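Local coordinates for purine nucleoside phosphorylase (Schistosoma mansoni, PDB 6BB7) that catalyses the reversible phosphorolysis of purine nucleosides such as inosine and guanosine, releasing the free purine base and ribose 1-phosphate, at the 3-methylpyridin-2-ol site. Residues are numbered along the deposited sequence; one frame, centred on the assembly and turned at random.

The 3-methylpyridin-2-ol site. Residues 118-120, 202-203, 219-221, 244-245, 257, 262. With D4V (3-methylpyridin-2-ol), chain B.
With CG in the crowded position between backbone N and carbonyl carbon (chi1 65°) and a bend at chi2 (-84°), the chain of Glu203 folds its carboxylate back toward the ring nitrogen of D4V. OE1 lies 2.9 Å from D4V N, a hydrogen bond that fits the pyridone tautomer, in which N carries the proton. It is a compact example of how a purine nucleoside phosphorylase reads a small heterocycle in its base pocket, where this conserved glutamate normally recognises the purine. The same OE1 holds water 1 at 2.8 Å, and that water passes the contact on to the exocyclic oxygen of D4V. Water 2 binds D4V O as well, at 2.8 Å, and is itself anchored by Leu118 O and by the backbone N of Met221. Both waters thus grip the oxygen, and the carboxylate may polarise the N-C-O unit.

Packing on both faces would help to hold the ring in place. Tyr202, its CG anti to the carbonyl carbon and beside the backbone N, points its CD1-CE1 edge at one face of D4V, the planes 71° apart, with CD1 3.6 Å from D4V N. The opposite face rests on the backbone of Ala119 and Gly120, with Gly120 CA 3.4 Å from D4V C4. At the ring's far edge, Val262 CG2, anti to its own carbonyl carbon, comes within 3.8 Å of D4V C2, and Ala244 CB closes in alongside. The protein buries nearly all of the small ligand. Strands 112-121, 218-220 and 236-246 supply the floor and flanks, the loop bearing Tyr202 and Glu203 lies across them, and helix 259-283 adds Val262 from its first turn.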
# COMPACT_ATOMS: atom_id res chain seq x y z
N LEU A 118 8.11 -20.56 1.06
CA LEU A 118 8.59 -20.61 -0.32
C LEU A 118 8.62 -19.19 -0.88
O LEU A 118 7.77 -18.34 -0.54
CB LEU A 118 7.69 -21.51 -1.18
CG LEU A 118 7.91 -23.00 -0.87
CD1 LEU A 118 6.61 -23.73 -0.69
CD2 LEU A 118 8.74 -23.63 -1.98
N ALA A 119 9.60 -18.90 -1.73
CA ALA A 119 9.80 -17.56 -2.25
C ALA A 119 10.46 -17.58 -3.63
O ALA A 119 11.02 -18.60 -4.06
CB ALA A 119 10.67 -16.73 -1.29
N GLY A 120 10.39 -16.43 -4.31
CA GLY A 120 11.11 -16.23 -5.57
C GLY A 120 12.49 -15.61 -5.39
O GLY A 120 12.68 -14.72 -4.56
N TYR A 202 1.90 -13.69 -8.38
CA TYR A 202 3.36 -13.70 -8.35
C TYR A 202 3.87 -12.34 -8.85
O TYR A 202 3.23 -11.67 -9.66
CB TYR A 202 3.92 -14.84 -9.21
CG TYR A 202 3.57 -16.25 -8.70
CD1 TYR A 202 4.09 -16.72 -7.49
CD2 TYR A 202 2.71 -17.06 -9.40
CE1 TYR A 202 3.78 -18.02 -7.03
CE2 TYR A 202 2.40 -18.36 -8.95
CZ TYR A 202 2.92 -18.80 -7.74
OH TYR A 202 2.61 -20.07 -7.26
N GLU A 203 5.03 -11.92 -8.33
CA GLU A 203 5.71 -10.74 -8.86
C GLU A 203 5.77 -10.79 -10.39
O GLU A 203 6.15 -11.80 -10.99
CB GLU A 203 7.13 -10.65 -8.27
CG GLU A 203 8.17 -11.79 -8.62
CD GLU A 203 8.10 -13.05 -7.76
OE1 GLU A 203 7.16 -13.22 -6.96
OE2 GLU A 203 9.01 -13.92 -7.92
N VAL A 219 11.75 -12.57 -2.77
CA VAL A 219 10.42 -11.97 -2.65
C VAL A 219 9.38 -13.06 -2.34
O VAL A 219 9.40 -14.14 -2.93
CB VAL A 219 10.05 -11.16 -3.93
CG1 VAL A 219 10.07 -12.02 -5.18
CG2 VAL A 219 8.69 -10.50 -3.80
N GLY A 220 8.48 -12.77 -1.40
CA GLY A 220 7.38 -13.68 -1.12
C GLY A 220 6.20 -12.98 -0.48
O GLY A 220 6.22 -11.76 -0.25
N MET A 221 5.18 -13.79 -0.13
CA MET A 221 3.85 -13.30 0.26
C MET A 221 3.50 -13.56 1.72
O MET A 221 2.31 -13.51 2.08
CB MET A 221 2.76 -13.90 -0.64
CG MET A 221 2.95 -13.75 -2.12
SD MET A 221 1.68 -14.70 -3.03
CE MET A 221 2.43 -14.68 -4.66
N ALA A 244 12.02 -21.11 -5.06
CA ALA A 244 11.33 -21.92 -6.06
C ALA A 244 11.87 -21.71 -7.47
O ALA A 244 11.78 -22.61 -8.30
CB ALA A 244 9.82 -21.64 -6.03
N ASN A 245 12.46 -20.55 -7.74
CA ASN A 245 12.84 -20.16 -9.10
C ASN A 245 13.67 -18.89 -8.98
O ASN A 245 13.69 -18.26 -7.92
CB ASN A 245 11.59 -19.85 -9.91
CG ASN A 245 10.91 -18.55 -9.47
OD1 ASN A 245 10.59 -18.38 -8.28
ND2 ASN A 245 10.72 -17.62 -10.39
N ILE A 257 5.96 -19.07 -13.94
CA ILE A 257 5.95 -19.75 -12.64
C ILE A 257 4.51 -20.14 -12.34
O ILE A 257 3.56 -19.53 -12.86
CB ILE A 257 6.57 -18.87 -11.53
CG1 ILE A 257 6.61 -19.60 -10.17
CG2 ILE A 257 5.84 -17.54 -11.43
CD1 ILE A 257 7.62 -20.76 -10.11
N VAL A 262 6.07 -24.78 -7.84
CA VAL A 262 6.48 -24.43 -6.48
C VAL A 262 6.41 -25.66 -5.58
O VAL A 262 7.34 -25.95 -4.82
CB VAL A 262 5.63 -23.27 -5.95
CG1 VAL A 262 5.94 -22.97 -4.48
CG2 VAL A 262 5.90 -22.01 -6.77
C4 D4V B . 7.98 -16.83 -6.80
C5 D4V B . 6.62 -16.47 -4.82
C3 D4V B . 8.02 -18.23 -6.53
C2 D4V B . 7.35 -18.76 -5.38
C1 D4V B . 6.65 -17.93 -4.54
O D4V B . 5.95 -15.61 -3.99
C D4V B . 5.93 -18.48 -3.32
N D4V B . 7.27 -15.95 -5.91
O HOH W 1 5.80 -12.84 -4.59
O HOH W 2 5.48 -16.45 -1.41